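Local coordinates for protein uncharacterized ACR, COG1565 superfamily (Burkholderia thailandensis, PDB 4F3N) that is of unknown function but belongs to the methyltransferase superfamily, binds S-adenosyl-L-homocysteine, and may act as a protein-arginine methyltransferase, at residues L125-A130 / L155-L159; G145-K150 / R181-T185; E168-L174 / R196-A202. One frame throughout, in Å; residues are numbered along the deposited sequence.

Contact 1: residues L125-A130 / L155-L159; sequences LARPVA and LLTAL
Ala126 and Ala158 meet methyl to methyl in a wholly apolar helix-helix contact, where helix 118-136 and helix 150-161 cross in the S-adenosylmethionine-dependent methyltransferase fold. The axes of the short segments cross at -68°, too steep for the helices to run along each other, so the contact is compact, and no hydrogen bond spans it. Alanine suits the crossing point: with only a methyl on each helix, the CB atoms of Ala126 and Ala158 come within 3.6 Å.

Two leucines, one helical turn apart on helix 150-161, flank Ala126, Leu155 at its N and CA and Leu159 at its carbonyl O. Leu155 has its CG anti to the backbone N (chi1 -163°), which carries CD1 across to the backbone of the facing helix, 3.6 Å from Ala126 CA. Its other methyl, CD2, touches CD2 of Leu125 more loosely at 4.2 Å. Leu159 takes a different staggered position, with CG anti to its carbonyl carbon, and its CD2 lies 3.5 Å from Ala126 O. That oxygen already accepts the helical bond from Ala130 N, so its hydrogen-bonding need is met within the helix.

The same CD2 of Leu159 also packs on Ala130 CB at 3.8 Å, while CD1 reaches Val129 CG1 at 4.1 Å, the two side chains crossing at about a right angle. Branched leucines can thus touch several small residues at once, and the beta-branched valine offers a short, stiff partner.

Beyond the pair, Leu125 leans on Phe366 of helix 363-369 and Ala130 on Val164 in the loop leading to the next strand. Leu155 also touches Tyr169, so the crossing is joined through helix 150-161 to strand 168-172 of the central sheet.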
loop_
_atom_site.group_PDB
_atom_site.type_symbol
_atom_site.label_atom_id
_atom_site.label_comp_id
_atom_site.label_asym_id
_atom_site.label_seq_id
_atom_site.Cartn_x
_atom_site.Cartn_y
_atom_site.Cartn_z
ATOM N N LEU A 125 -6.446 13.821 7.126
ATOM C CA LEU A 125 -7.214 12.974 6.172
ATOM C C LEU A 125 -8.717 13.030 6.434
ATOM O O LEU A 125 -9.499 12.885 5.526
ATOM C CB LEU A 125 -6.731 11.526 6.234
ATOM C CG LEU A 125 -7.382 10.449 5.383
ATOM C CD1 LEU A 125 -7.218 10.802 3.907
ATOM C CD2 LEU A 125 -6.753 9.065 5.721
ATOM N N ALA A 126 -9.094 13.185 7.710
ATOM C CA ALA A 126 -10.497 13.272 8.112
ATOM C C ALA A 126 -11.245 14.344 7.331
ATOM O O ALA A 126 -12.446 14.221 7.042
ATOM C CB ALA A 126 -10.620 13.466 9.647
ATOM N N ARG A 127 -10.559 15.419 6.944
ATOM C CA ARG A 127 -11.250 16.482 6.204
ATOM C C ARG A 127 -11.758 16.100 4.811
ATOM O O ARG A 127 -12.970 16.179 4.561
ATOM C CB ARG A 127 -10.423 17.752 6.225
ATOM C CG ARG A 127 -10.356 18.243 7.669
ATOM C CD ARG A 127 -9.408 19.382 7.925
ATOM N NE ARG A 127 -9.327 19.614 9.381
ATOM C CZ ARG A 127 -8.782 20.685 9.941
ATOM N NH1 ARG A 127 -8.243 21.645 9.184
ATOM N NH2 ARG A 127 -8.778 20.792 11.273
ATOM N N PRO A 128 -10.859 15.651 3.915
ATOM C CA PRO A 128 -11.401 15.101 2.653
ATOM C C PRO A 128 -12.267 13.861 2.807
ATOM O O PRO A 128 -13.176 13.661 1.994
ATOM C CB PRO A 128 -10.135 14.815 1.805
ATOM C CG PRO A 128 -8.995 14.787 2.796
ATOM C CD PRO A 128 -9.383 15.640 3.960
ATOM N N VAL A 129 -12.041 13.018 3.806
ATOM C CA VAL A 129 -12.944 11.902 4.038
ATOM C C VAL A 129 -14.352 12.425 4.343
ATOM O O VAL A 129 -15.325 11.995 3.747
ATOM C CB VAL A 129 -12.421 10.961 5.126
ATOM C CG1 VAL A 129 -13.453 9.900 5.551
ATOM C CG2 VAL A 129 -11.167 10.263 4.570
ATOM N N ALA A 130 -14.451 13.390 5.233
ATOM C CA ALA A 130 -15.768 13.974 5.563
ATOM C C ALA A 130 -16.400 14.646 4.333
ATOM O O ALA A 130 -17.607 14.509 4.068
ATOM C CB ALA A 130 -15.621 14.942 6.738
ATOM N N LEU A 155 -8.717 8.235 12.648
ATOM C CA LEU A 155 -9.703 8.731 11.679
ATOM C C LEU A 155 -11.101 8.736 12.337
ATOM O O LEU A 155 -11.892 9.681 12.201
ATOM C CB LEU A 155 -9.666 7.861 10.430
ATOM C CG LEU A 155 -10.291 8.348 9.145
ATOM C CD1 LEU A 155 -9.854 9.769 8.753
ATOM C CD2 LEU A 155 -9.877 7.368 8.006
ATOM N N LEU A 156 -11.364 7.703 13.107
ATOM C CA LEU A 156 -12.631 7.623 13.836
ATOM C C LEU A 156 -12.772 8.816 14.783
ATOM O O LEU A 156 -13.812 9.511 14.829
ATOM C CB LEU A 156 -12.684 6.328 14.662
ATOM C CG LEU A 156 -13.386 5.150 14.069
ATOM C CD1 LEU A 156 -13.259 3.963 15.009
ATOM C CD2 LEU A 156 -14.878 5.506 13.860
ATOM N N THR A 157 -11.727 9.034 15.575
ATOM C CA THR A 157 -11.723 10.112 16.543
ATOM C C THR A 157 -11.831 11.496 15.882
ATOM O O THR A 157 -12.646 12.388 16.274
ATOM C CB THR A 157 -10.454 10.021 17.426
ATOM O OG1 THR A 157 -10.522 8.804 18.174
ATOM C CG2 THR A 157 -10.410 11.146 18.446
ATOM N N ALA A 158 -11.084 11.663 14.814
ATOM C CA ALA A 158 -11.053 12.960 14.150
ATOM C C ALA A 158 -12.376 13.242 13.455
ATOM O O ALA A 158 -12.860 14.397 13.497
ATOM C CB ALA A 158 -9.884 13.061 13.174
ATOM N N LEU A 159 -12.939 12.251 12.770
ATOM C CA LEU A 159 -14.232 12.453 12.146
ATOM C C LEU A 159 -15.316 12.831 13.178
ATOM O O LEU A 159 -16.101 13.763 12.970
ATOM C CB LEU A 159 -14.682 11.244 11.344
ATOM C CG LEU A 159 -13.983 11.013 10.002
ATOM C CD1 LEU A 159 -14.218 9.541 9.551
ATOM C CD2 LEU A 159 -14.389 12.048 8.941
#

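Contact 2: residues G145-K150 / R181-T185; sequences GAGTGK and RQRET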
loop_
_atom_site.group_PDB
_atom_site.type_symbol
_atom_site.label_atom_id
_atom_site.label_comp_id
_atom_site.label_asym_id
_atom_site.label_seq_id
_atom_site.Cartn_x
_atom_site.Cartn_y
_atom_site.Cartn_z
ATOM N N GLY A 145 -6.786 -3.722 5.157
ATOM C CA GLY A 145 -5.535 -4.033 5.857
ATOM C C GLY A 145 -5.577 -3.501 7.281
ATOM O O GLY A 145 -6.002 -4.195 8.187
ATOM N N ALA A 146 -5.207 -2.234 7.410
ATOM C CA ALA A 146 -5.397 -1.365 8.601
ATOM C C ALA A 146 -4.244 -1.427 9.576
ATOM O O ALA A 146 -4.255 -0.751 10.616
ATOM C CB ALA A 146 -6.754 -1.539 9.302
ATOM N N GLY A 147 -3.205 -2.199 9.228
ATOM C CA GLY A 147 -2.024 -2.269 10.127
ATOM C C GLY A 147 -2.353 -2.680 11.562
ATOM O O GLY A 147 -3.019 -3.678 11.775
ATOM N N THR A 148 -1.862 -1.948 12.550
ATOM C CA THR A 148 -2.228 -2.208 13.938
ATOM C C THR A 148 -3.418 -1.330 14.424
ATOM O O THR A 148 -3.731 -1.303 15.608
ATOM C CB THR A 148 -1.063 -2.012 14.888
ATOM O OG1 THR A 148 -0.637 -0.651 14.842
ATOM C CG2 THR A 148 0.104 -2.980 14.537
ATOM N N GLY A 149 -4.087 -0.664 13.475
ATOM C CA GLY A 149 -5.274 0.082 13.791
ATOM C C GLY A 149 -5.065 1.531 14.205
ATOM O O GLY A 149 -6.007 2.180 14.622
ATOM N N LYS A 150 -3.855 2.031 14.091
ATOM C CA LYS A 150 -3.581 3.444 14.468
ATOM C C LYS A 150 -4.317 4.456 13.601
ATOM O O LYS A 150 -4.872 5.458 14.102
ATOM C CB LYS A 150 -2.088 3.733 14.443
ATOM C CG LYS A 150 -1.309 3.046 15.520
ATOM C CD LYS A 150 0.130 3.541 15.485
ATOM C CE LYS A 150 1.078 2.634 16.252
ATOM N NZ LYS A 150 0.676 2.540 17.679
ATOM N N ARG A 181 -4.719 -7.190 17.368
ATOM C CA ARG A 181 -3.979 -5.994 17.738
ATOM C C ARG A 181 -4.759 -4.713 17.423
ATOM O O ARG A 181 -4.726 -3.761 18.213
ATOM C CB ARG A 181 -2.584 -5.955 17.098
ATOM C CG ARG A 181 -1.735 -4.783 17.599
ATOM C CD ARG A 181 -0.439 -5.230 18.262
ATOM N NE ARG A 181 0.521 -4.126 18.376
ATOM C CZ ARG A 181 1.631 -3.961 17.637
ATOM N NH1 ARG A 181 1.967 -4.825 16.672
ATOM N NH2 ARG A 181 2.416 -2.894 17.857
ATOM N N GLN A 182 -5.467 -4.688 16.288
ATOM C CA GLN A 182 -6.284 -3.539 15.927
ATOM C C GLN A 182 -7.358 -3.244 16.995
ATOM O O GLN A 182 -7.559 -2.097 17.399
ATOM C CB GLN A 182 -6.965 -3.769 14.570
ATOM C CG GLN A 182 -5.967 -3.827 13.424
ATOM C CD GLN A 182 -6.522 -4.374 12.130
ATOM O OE1 GLN A 182 -7.656 -4.881 12.078
ATOM N NE2 GLN A 182 -5.712 -4.286 11.050
ATOM N N ARG A 183 -8.015 -4.298 17.471
ATOM C CA ARG A 183 -9.049 -4.185 18.490
ATOM C C ARG A 183 -8.470 -3.619 19.782
ATOM O O ARG A 183 -9.069 -2.775 20.409
ATOM C CB ARG A 183 -9.653 -5.583 18.740
ATOM C CG ARG A 183 -10.653 -5.659 19.864
ATOM C CD ARG A 183 -11.288 -7.049 19.829
ATOM N NE ARG A 183 -12.303 -7.172 20.842
ATOM C CZ ARG A 183 -12.094 -7.725 22.029
ATOM N NH1 ARG A 183 -10.911 -8.259 22.320
ATOM N NH2 ARG A 183 -13.079 -7.793 22.903
ATOM N N GLU A 184 -7.272 -4.070 20.143
ATOM C CA GLU A 184 -6.565 -3.564 21.323
ATOM C C GLU A 184 -6.256 -2.073 21.197
ATOM O O GLU A 184 -6.534 -1.315 22.114
ATOM C CB GLU A 184 -5.254 -4.334 21.507
ATOM C CG GLU A 184 -4.592 -4.097 22.855
ATOM C CD GLU A 184 -3.185 -4.671 22.944
ATOM O OE1 GLU A 184 -2.679 -5.268 21.953
ATOM O OE2 GLU A 184 -2.562 -4.484 24.016
ATOM N N THR A 185 -5.739 -1.677 20.028
ATOM C CA THR A 185 -5.386 -0.282 19.726
ATOM C C THR A 185 -6.641 0.598 19.803
ATOM O O THR A 185 -6.644 1.646 20.435
ATOM C CB THR A 185 -4.754 -0.161 18.322
ATOM O OG1 THR A 185 -3.529 -0.899 18.269
ATOM C CG2 THR A 185 -4.480 1.290 17.932
#
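Gly145-Gly149 forms the loop after strand 140-144, with a type II' beta turn from Ala146 to Gly149 and Gly149 at the N-cap of helix 150-161. It is consistent with the glycine-rich cofactor loop of Rossmann-like methyltransferases, which follows the first strand. Glycine suits the positive phi of Gly145, Gly147 and Gly149; Gly149, with no side chain, lets helix 179-189 come close, its CA only 4.3 Å from Gln182 CA.

Gln182 ties two carbonyls of the loop together through its amide. Its chain is extended beyond CG, and NE2 donates to Gly145 O and Gly147 O, each at 2.9 Å. The first carbonyl lies 16° out of the amide plane; at the second, the donor stands well above the carbonyl plane. OE1 of the same amide accepts from Trp199 NE1, which helps to fix the amide's rotation.

Arg181 runs beside Thr148, pointing the same way, and Thr148 CG2 sits 3.4 Å above one face of its guanidinium, toward the rim. Thr148 O also receives a CA-H...O contact from Gln182. Thr185, its OG1 anti to its own carbonyl carbon, donates to that oxygen, with OG1 2.7 Å from Thr148 O.

Contact 3: residues E168-L174 / R196-A202; sequences EYAIVDL and RVRWLDA
Tyr169 N donates to Arg196 O at 3.0 Å, the first rung of a parallel beta ladder that pairs Tyr169 with Val197, Ala170 with Arg198, Ile171 with Trp199 and Val172 with Leu200. Five backbone hydrogen bonds in all join the strands in the usual parallel pattern, the last from Asp173 N to Leu200 O. The shortest include Ile171 N to Arg198 O at 2.8 Å.

On the face of the sheet that carries Tyr169 and Val197, Ile171 and Trp199 lie side by side, pointing the same way. Ile171 CB is 3.6 Å from Trp199 CD1, and the isoleucine's far methyl CD1 reaches both Trp199 NE1 and, at 3.9 Å, Val197 CG1. That valine methyl stands 3.6 Å over one face of the Trp199 indole, toward its rim, its position set by CG1 being anti to the backbone N (chi1 180°). Beta-branched residues suit both the extended backbone and this close layer. On the other face, Leu200 CD1 bridges Ala170 CB (4.0 Å) and Val172 CG2. Glu168 lays its carboxylate against the aliphatic part of Arg198, Glu168 OE1 3.5 Å from Arg198 CG, while the guanidinium turns back to Val197 O and Ala195 O.

In the second shell, Glu143 bonds the Tyr169 hydroxyl, and Arg179 makes salt bridges to both Asp173 and Asp201, which would ease the nearness of the two acids.

The seven-stranded sheet has the strand order 3-2-1-4-5-7-6 of class I, Rossmann-like methyltransferases; 197-200 is outermost at this end, and 168-172 lies between it and 140-144. Helix 179-189 completes the beta-alpha-beta unit, covering the Val197 and Trp199 side, where helix 150-161 also packs on Tyr169 and Val197; on the reverse side Leu200 touches Met142 of strand 140-144.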
loop_
_atom_site.group_PDB
_atom_site.type_symbol
_atom_site.label_atom_id
_atom_site.label_comp_id
_atom_site.label_asym_id
_atom_site.label_seq_id
_atom_site.Cartn_x
_atom_site.Cartn_y
_atom_site.Cartn_z
ATOM N N GLU A 168 -20.780 2.665 10.552
ATOM C CA GLU A 168 -19.792 1.605 10.790
ATOM C C GLU A 168 -18.408 2.047 10.231
ATOM O O GLU A 168 -18.321 2.766 9.247
ATOM C CB GLU A 168 -20.235 0.328 10.075
ATOM C CG GLU A 168 -19.333 -0.892 10.240
ATOM C CD GLU A 168 -19.971 -2.156 9.681
ATOM O OE1 GLU A 168 -20.955 -2.653 10.275
ATOM O OE2 GLU A 168 -19.549 -2.594 8.614
ATOM N N TYR A 169 -17.341 1.590 10.885
ATOM C CA TYR A 169 -15.974 1.668 10.340
ATOM C C TYR A 169 -15.600 0.221 10.158
ATOM O O TYR A 169 -15.419 -0.489 11.156
ATOM C CB TYR A 169 -15.034 2.354 11.364
ATOM C CG TYR A 169 -13.661 2.699 10.787
ATOM C CD1 TYR A 169 -12.736 1.689 10.499
ATOM C CD2 TYR A 169 -13.321 4.032 10.490
ATOM C CE1 TYR A 169 -11.497 1.998 9.944
ATOM C CE2 TYR A 169 -12.115 4.335 9.956
ATOM C CZ TYR A 169 -11.189 3.322 9.717
ATOM O OH TYR A 169 -9.966 3.655 9.126
ATOM N N ALA A 170 -15.562 -0.242 8.910
ATOM C CA ALA A 170 -15.272 -1.630 8.569
ATOM C C ALA A 170 -13.788 -1.797 8.331
ATOM O O ALA A 170 -13.158 -0.968 7.644
ATOM C CB ALA A 170 -16.052 -2.090 7.337
ATOM N N ILE A 171 -13.204 -2.819 8.933
ATOM C CA ILE A 171 -11.785 -3.181 8.619
ATOM C C ILE A 171 -11.741 -4.526 7.905
ATOM O O ILE A 171 -12.279 -5.501 8.393
ATOM C CB ILE A 171 -10.867 -3.217 9.862
ATOM C CG1 ILE A 171 -10.772 -1.832 10.499
ATOM C CG2 ILE A 171 -9.504 -3.807 9.488
ATOM C CD1 ILE A 171 -10.087 -1.758 11.872
ATOM N N VAL A 172 -11.103 -4.586 6.737
ATOM C CA VAL A 172 -10.916 -5.838 6.023
ATOM C C VAL A 172 -9.595 -6.465 6.395
ATOM O O VAL A 172 -8.541 -5.935 6.052
ATOM C CB VAL A 172 -10.966 -5.702 4.472
ATOM C CG1 VAL A 172 -10.852 -7.075 3.817
ATOM C CG2 VAL A 172 -12.237 -5.005 4.037
ATOM N N ASP A 173 -9.684 -7.610 7.062
ATOM C CA ASP A 173 -8.546 -8.354 7.614
ATOM C C ASP A 173 -8.654 -9.764 7.065
ATOM O O ASP A 173 -9.222 -10.653 7.706
ATOM C CB ASP A 173 -8.597 -8.331 9.147
ATOM C CG ASP A 173 -7.566 -9.236 9.793
ATOM O OD1 ASP A 173 -6.474 -9.469 9.232
ATOM O OD2 ASP A 173 -7.841 -9.734 10.897
ATOM N N LEU A 174 -8.138 -9.955 5.857
ATOM C CA LEU A 174 -8.365 -11.200 5.130
ATOM C C LEU A 174 -7.845 -12.396 5.893
ATOM O O LEU A 174 -8.451 -13.460 5.834
ATOM C CB LEU A 174 -7.651 -11.191 3.755
ATOM C CG LEU A 174 -8.047 -10.128 2.729
ATOM C CD1 LEU A 174 -7.253 -10.316 1.425
ATOM C CD2 LEU A 174 -9.544 -10.144 2.475
ATOM N N ARG A 196 -18.187 0.997 17.117
ATOM C CA ARG A 196 -18.629 1.178 15.737
ATOM C C ARG A 196 -17.800 0.386 14.729
ATOM O O ARG A 196 -18.127 0.391 13.555
ATOM C CB ARG A 196 -18.596 2.674 15.366
ATOM C CG ARG A 196 -19.646 3.455 16.113
ATOM C CD ARG A 196 -19.498 4.907 15.908
ATOM N NE ARG A 196 -20.351 5.631 16.831
ATOM C CZ ARG A 196 -21.513 6.195 16.517
ATOM N NH1 ARG A 196 -22.004 6.114 15.296
ATOM N NH2 ARG A 196 -22.197 6.845 17.457
ATOM N N VAL A 197 -16.717 -0.245 15.178
ATOM C CA VAL A 197 -15.798 -0.949 14.280
ATOM C C VAL A 197 -16.261 -2.386 14.067
ATOM O O VAL A 197 -16.670 -3.071 15.029
ATOM C CB VAL A 197 -14.352 -0.906 14.813
ATOM C CG1 VAL A 197 -13.415 -1.645 13.885
ATOM C CG2 VAL A 197 -13.896 0.550 15.017
ATOM N N ARG A 198 -16.255 -2.846 12.821
ATOM C CA ARG A 198 -16.535 -4.235 12.521
ATOM C C ARG A 198 -15.468 -4.735 11.579
ATOM O O ARG A 198 -14.958 -3.961 10.726
ATOM C CB ARG A 198 -17.923 -4.394 11.891
ATOM C CG ARG A 198 -19.085 -4.095 12.832
ATOM C CD ARG A 198 -19.186 -5.126 13.937
ATOM N NE ARG A 198 -20.335 -4.866 14.807
ATOM C CZ ARG A 198 -20.347 -4.002 15.819
ATOM N NH1 ARG A 198 -19.276 -3.277 16.125
ATOM N NH2 ARG A 198 -21.458 -3.861 16.558
ATOM N N TRP A 199 -15.106 -6.006 11.705
ATOM C CA TRP A 199 -14.106 -6.602 10.850
ATOM C C TRP A 199 -14.724 -7.557 9.841
ATOM O O TRP A 199 -15.660 -8.303 10.151
ATOM C CB TRP A 199 -13.100 -7.353 11.705
ATOM C CG TRP A 199 -12.119 -6.463 12.423
ATOM C CD1 TRP A 199 -10.810 -6.119 12.021
ATOM C CD2 TRP A 199 -12.314 -5.737 13.690
ATOM N NE1 TRP A 199 -10.242 -5.282 12.920
ATOM C CE2 TRP A 199 -11.073 -5.026 13.951
ATOM C CE3 TRP A 199 -13.350 -5.652 14.614
ATOM C CZ2 TRP A 199 -10.890 -4.259 15.082
ATOM C CZ3 TRP A 199 -13.171 -4.854 15.746
ATOM C CH2 TRP A 199 -11.955 -4.168 15.965
ATOM N N LEU A 200 -14.192 -7.501 8.626
ATOM C CA LEU A 200 -14.648 -8.311 7.506
ATOM C C LEU A 200 -13.567 -9.270 7.051
ATOM O O LEU A 200 -12.395 -8.922 7.081
ATOM C CB LEU A 200 -14.982 -7.394 6.340
ATOM C CG LEU A 200 -16.006 -6.299 6.556
ATOM C CD1 LEU A 200 -16.106 -5.475 5.290
ATOM C CD2 LEU A 200 -17.369 -6.876 6.949
ATOM N N ASP A 201 -13.979 -10.447 6.573
ATOM C CA ASP A 201 -13.050 -11.445 6.094
ATOM C C ASP A 201 -12.742 -11.276 4.584
ATOM O O ASP A 201 -11.789 -11.873 4.075
ATOM C CB ASP A 201 -13.628 -12.840 6.304
ATOM C CG ASP A 201 -13.841 -13.163 7.783
ATOM O OD1 ASP A 201 -13.351 -12.398 8.619
ATOM O OD2 ASP A 201 -14.485 -14.176 8.103
ATOM N N ALA A 202 -13.558 -10.500 3.891
ATOM C CA ALA A 202 -13.393 -10.272 2.452
ATOM C C ALA A 202 -14.072 -8.977 2.060
ATOM O O ALA A 202 -14.910 -8.479 2.791
ATOM C CB ALA A 202 -13.984 -11.429 1.676
#

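Overall arrangement
From the N terminus, helix 118-136 comes first, and contact 1 closes a loop by bringing helix 150-161 back onto it around strand 140-144. Contact 2 opens inside that loop, at 145-150, and closes later on helix 179-189, so the two cross without touching. Contact 3 opens at 168-174, after contact 1 has closed, and ends at 196-202 beyond the helix of contact 2, crossing it as well. Contacts 2 and 3 meet directly: Gly145 N bonds Val172 O, and Ala146 packs on Ile171. Contact 1 reaches contact 3 through Leu156 on Val197. Together they tie two crossing helices, the glycine-rich loop and the outer strands together at one edge of the Rossmann-like domain.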